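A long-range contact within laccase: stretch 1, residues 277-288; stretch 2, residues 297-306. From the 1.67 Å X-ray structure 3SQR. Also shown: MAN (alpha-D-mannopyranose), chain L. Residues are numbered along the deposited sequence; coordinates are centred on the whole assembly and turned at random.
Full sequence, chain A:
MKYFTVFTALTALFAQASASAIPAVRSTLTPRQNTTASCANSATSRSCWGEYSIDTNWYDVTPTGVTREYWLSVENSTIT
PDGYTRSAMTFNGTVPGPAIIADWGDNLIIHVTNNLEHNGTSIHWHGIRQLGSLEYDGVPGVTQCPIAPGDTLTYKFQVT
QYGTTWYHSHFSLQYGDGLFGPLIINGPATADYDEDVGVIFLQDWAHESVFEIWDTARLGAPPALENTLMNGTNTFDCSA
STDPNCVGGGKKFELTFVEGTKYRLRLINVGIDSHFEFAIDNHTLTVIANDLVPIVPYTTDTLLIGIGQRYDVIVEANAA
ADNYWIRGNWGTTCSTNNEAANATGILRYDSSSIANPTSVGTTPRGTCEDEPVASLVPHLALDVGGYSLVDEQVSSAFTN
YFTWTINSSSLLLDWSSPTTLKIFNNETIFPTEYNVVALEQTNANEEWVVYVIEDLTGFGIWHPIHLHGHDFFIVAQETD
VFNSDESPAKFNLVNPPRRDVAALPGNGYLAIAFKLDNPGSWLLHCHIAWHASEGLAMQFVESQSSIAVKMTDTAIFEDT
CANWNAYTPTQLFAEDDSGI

Stretch 1, residues 277-288: EFAIDNHTLTVI
Stretch 2 297-306: PYTTDTLLIG

The two stretches pair as antiparallel strands in two places. Strand 285-288 runs against 297-300 at 148°, and strand 277-280 against 303-305 at 145°; both pairs of axes approach to 4.4 Å. Between them, Ile280 to His283 form a type II turn, closed by His283 N to Ile280 O at 3.0 Å. Asn282 takes its left-handed position (phi/psi 63/18), and His283 ND1 donates to Asp281 O at 2.8 Å.

Leu285 and Thr300 satisfy each other's backbone: Leu285 N to Thr300 O and Thr300 N to Leu285 O are both 2.9 Å. Val287 N donates to Tyr298 O at 2.7 Å; the return bond, Tyr298 N to Val287 O, is weak at 3.3 Å. Thr286 faces Thr299 in a non-hydrogen-bonded pair, CA to CA 4.4 Å.

In the other ladder, Phe278 N donates to Leu303 O at 2.7 Å. Leu303 N returns a weak bond to Phe278 O at 2.8 Å, bent to 122°. Glu277 lies opposite Leu304, CA to CA 4.2 Å. The extended Glu277 side chain (chi1 t, chi2 t) accepts a very short bond at OE2 from Thr302 OG1, 2.4 Å. Thr302 O in turn accepts from Thr300 OG1 at 2.7 Å.

Where the ladders part, water 1 accepts from Ile280 N at 2.9 Å and lies 2.8 Å from both His283 O and Asp301 O, a bridge between the stretches.

Phe278, Leu285, Val287, Tyr298, Thr300 and Leu303 share one face. Leu285 (m, t) brings CD1 to 3.8 Å from Leu303 CB. Val287 (t) lies over the Tyr298 ring (chi1 p), its CG2 3.9 Å from the centroid in a CH-pi contact. Mannose C1 lies 3.6 Å from Tyr298 CD2. On the other face, Thr286 OG1 (chi1 m) meets Thr299 CG2 (chi1 p) at 3.4 Å.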

# COMPACT_ATOMS: atom_id res chain seq x y z
N GLU A 277 6.70 -13.77 -1.30
CA GLU A 277 7.77 -13.96 -2.26
C GLU A 277 7.18 -14.67 -3.48
O GLU A 277 7.33 -15.88 -3.71
CB GLU A 277 8.97 -14.69 -1.63
CG GLU A 277 10.19 -14.59 -2.53
CD GLU A 277 11.40 -15.36 -2.03
OE1 GLU A 277 11.42 -15.59 -0.80
OE2 GLU A 277 12.30 -15.69 -2.92
N PHE A 278 6.45 -13.89 -4.27
CA PHE A 278 5.60 -14.41 -5.28
C PHE A 278 6.40 -15.16 -6.35
O PHE A 278 7.45 -14.67 -6.80
CB PHE A 278 4.82 -13.23 -5.92
CG PHE A 278 3.88 -13.64 -6.97
CD1 PHE A 278 2.60 -14.05 -6.67
CD2 PHE A 278 4.26 -13.62 -8.31
CE1 PHE A 278 1.73 -14.43 -7.68
CE2 PHE A 278 3.35 -13.97 -9.34
CZ PHE A 278 2.11 -14.39 -9.01
N ALA A 279 5.82 -16.27 -6.82
CA ALA A 279 6.51 -17.10 -7.84
C ALA A 279 5.43 -17.85 -8.58
O ALA A 279 4.35 -18.09 -8.03
CB ALA A 279 7.52 -18.05 -7.16
N ILE A 280 5.71 -18.18 -9.83
CA ILE A 280 4.84 -19.04 -10.64
C ILE A 280 5.78 -20.15 -11.09
O ILE A 280 6.76 -19.89 -11.76
CB ILE A 280 4.26 -18.32 -11.84
CG1 ILE A 280 3.46 -17.09 -11.40
CG2 ILE A 280 3.40 -19.28 -12.70
CD1 ILE A 280 2.95 -16.25 -12.59
N ASP A 281 5.53 -21.36 -10.65
CA ASP A 281 6.42 -22.46 -10.97
C ASP A 281 6.69 -22.52 -12.46
O ASP A 281 5.79 -22.41 -13.30
CB ASP A 281 5.81 -23.79 -10.56
CG ASP A 281 5.68 -23.95 -9.08
OD1 ASP A 281 6.11 -23.07 -8.28
OD2 ASP A 281 5.12 -25.00 -8.70
N ASN A 282 7.97 -22.72 -12.77
CA ASN A 282 8.47 -22.90 -14.11
C ASN A 282 8.26 -21.70 -15.02
O ASN A 282 8.38 -21.80 -16.22
CB ASN A 282 7.89 -24.16 -14.73
CG ASN A 282 8.74 -24.69 -15.86
OD1 ASN A 282 8.22 -24.97 -16.92
ND2 ASN A 282 10.08 -24.80 -15.63
N HIS A 283 7.98 -20.52 -14.41
CA HIS A 283 7.87 -19.29 -15.18
C HIS A 283 8.80 -18.23 -14.59
O HIS A 283 9.20 -18.29 -13.43
CB HIS A 283 6.40 -18.82 -15.21
CG HIS A 283 5.48 -19.68 -16.02
ND1 HIS A 283 5.05 -20.94 -15.61
CD2 HIS A 283 4.89 -19.47 -17.21
CE1 HIS A 283 4.24 -21.43 -16.52
NE2 HIS A 283 4.11 -20.55 -17.50
N THR A 284 9.24 -17.37 -15.47
CA THR A 284 10.11 -16.28 -15.16
C THR A 284 9.25 -15.01 -15.12
O THR A 284 8.34 -14.78 -15.92
CB THR A 284 11.19 -16.13 -16.24
OG1 THR A 284 12.00 -17.33 -16.23
CG2 THR A 284 12.10 -14.98 -15.92
N LEU A 285 9.54 -14.24 -14.13
CA LEU A 285 8.90 -12.94 -14.01
C LEU A 285 9.84 -11.89 -14.56
O LEU A 285 10.96 -11.80 -14.09
CB LEU A 285 8.60 -12.66 -12.55
CG LEU A 285 7.89 -13.72 -11.71
CD1 LEU A 285 7.77 -13.18 -10.25
CD2 LEU A 285 6.51 -14.12 -12.21
N THR A 286 9.38 -11.08 -15.49
CA THR A 286 10.11 -9.90 -15.90
C THR A 286 9.49 -8.68 -15.17
O THR A 286 8.39 -8.28 -15.47
CB THR A 286 10.06 -9.68 -17.35
OG1 THR A 286 10.72 -10.79 -18.00
CG2 THR A 286 10.81 -8.42 -17.73
N VAL A 287 10.24 -8.18 -14.23
CA VAL A 287 9.77 -7.10 -13.37
C VAL A 287 9.92 -5.77 -14.13
O VAL A 287 11.02 -5.40 -14.55
CB VAL A 287 10.51 -7.08 -12.08
CG1 VAL A 287 9.75 -6.10 -11.03
CG2 VAL A 287 10.67 -8.44 -11.42
N ILE A 288 8.81 -5.07 -14.30
CA ILE A 288 8.79 -3.84 -15.08
C ILE A 288 8.40 -2.57 -14.35
O ILE A 288 8.50 -1.50 -14.91
CB ILE A 288 7.97 -3.96 -16.36
CG1 ILE A 288 6.49 -4.29 -16.14
CG2 ILE A 288 8.59 -5.09 -17.29
CD1 ILE A 288 5.63 -3.76 -17.24
N PRO A 297 13.64 -3.36 -17.00
CA PRO A 297 13.22 -4.73 -16.71
C PRO A 297 14.35 -5.65 -16.23
O PRO A 297 15.49 -5.56 -16.73
CB PRO A 297 12.67 -5.21 -18.04
CG PRO A 297 12.23 -3.94 -18.75
CD PRO A 297 13.22 -2.92 -18.34
N TYR A 298 14.05 -6.52 -15.27
CA TYR A 298 14.93 -7.57 -14.84
C TYR A 298 14.11 -8.83 -14.62
O TYR A 298 12.88 -8.80 -14.43
CB TYR A 298 15.75 -7.20 -13.63
CG TYR A 298 15.01 -7.26 -12.29
CD1 TYR A 298 14.25 -6.19 -11.87
CD2 TYR A 298 15.08 -8.37 -11.49
CE1 TYR A 298 13.60 -6.22 -10.66
CE2 TYR A 298 14.43 -8.42 -10.25
CZ TYR A 298 13.71 -7.29 -9.85
OH TYR A 298 13.05 -7.27 -8.66
N THR A 299 14.79 -9.97 -14.74
CA THR A 299 14.10 -11.24 -14.59
C THR A 299 14.42 -11.85 -13.25
O THR A 299 15.52 -11.72 -12.69
CB THR A 299 14.45 -12.20 -15.75
OG1 THR A 299 15.86 -12.31 -15.85
CG2 THR A 299 13.88 -11.72 -17.04
N THR A 300 13.42 -12.51 -12.69
CA THR A 300 13.56 -13.13 -11.42
C THR A 300 12.60 -14.32 -11.38
O THR A 300 11.57 -14.30 -12.04
CB THR A 300 13.28 -12.12 -10.25
OG1 THR A 300 13.65 -12.75 -9.04
CG2 THR A 300 11.75 -11.69 -10.24
N ASP A 301 12.96 -15.34 -10.62
CA ASP A 301 12.07 -16.49 -10.40
C ASP A 301 11.07 -16.28 -9.28
O ASP A 301 10.04 -16.96 -9.22
CB ASP A 301 12.89 -17.75 -10.06
CG ASP A 301 13.67 -18.27 -11.24
OD1 ASP A 301 13.15 -18.24 -12.39
OD2 ASP A 301 14.82 -18.71 -11.00
N THR A 302 11.44 -15.41 -8.35
CA THR A 302 10.57 -15.12 -7.20
C THR A 302 10.65 -13.63 -6.94
O THR A 302 11.58 -12.97 -7.38
CB THR A 302 10.91 -15.90 -5.95
OG1 THR A 302 12.01 -15.31 -5.29
CG2 THR A 302 11.22 -17.37 -6.26
N LEU A 303 9.68 -13.10 -6.21
CA LEU A 303 9.59 -11.62 -6.10
C LEU A 303 9.11 -11.28 -4.68
O LEU A 303 7.94 -11.60 -4.30
CB LEU A 303 8.61 -11.14 -7.15
CG LEU A 303 8.33 -9.65 -7.33
CD1 LEU A 303 9.62 -8.86 -7.36
CD2 LEU A 303 7.49 -9.38 -8.55
N LEU A 304 10.03 -10.69 -3.91
CA LEU A 304 9.81 -10.33 -2.54
C LEU A 304 8.90 -9.11 -2.55
O LEU A 304 9.17 -8.17 -3.28
CB LEU A 304 11.11 -10.02 -1.82
CG LEU A 304 12.06 -11.22 -1.61
CD1 LEU A 304 13.50 -10.71 -1.33
CD2 LEU A 304 11.53 -12.05 -0.48
N ILE A 305 7.83 -9.15 -1.77
CA ILE A 305 6.87 -8.04 -1.81
C ILE A 305 6.42 -7.76 -0.42
O ILE A 305 5.78 -8.61 0.27
CB ILE A 305 5.61 -8.28 -2.68
CG1 ILE A 305 5.92 -8.90 -4.03
CG2 ILE A 305 4.80 -6.94 -2.83
CD1 ILE A 305 4.67 -9.28 -4.84
N GLY A 306 6.80 -6.60 0.07
CA GLY A 306 6.26 -6.10 1.33
C GLY A 306 4.91 -5.41 1.28
O GLY A 306 4.38 -5.15 0.24
C1 MAN L . 18.16 -7.73 -9.65
C2 MAN L . 18.33 -9.19 -9.26
C3 MAN L . 19.51 -9.38 -8.31
C4 MAN L . 20.77 -8.76 -8.92
C5 MAN L . 20.49 -7.29 -9.26
C6 MAN L . 21.70 -6.66 -9.95
O2 MAN L . 18.48 -9.94 -10.46
O3 MAN L . 19.62 -10.77 -7.98
O4 MAN L . 21.80 -8.81 -7.98
O5 MAN L . 19.38 -7.18 -10.14
O6 MAN L . 21.91 -7.37 -11.18
O HOH W 1 8.01 -17.06 -11.17
O HOH W 2 9.39 -19.86 -9.74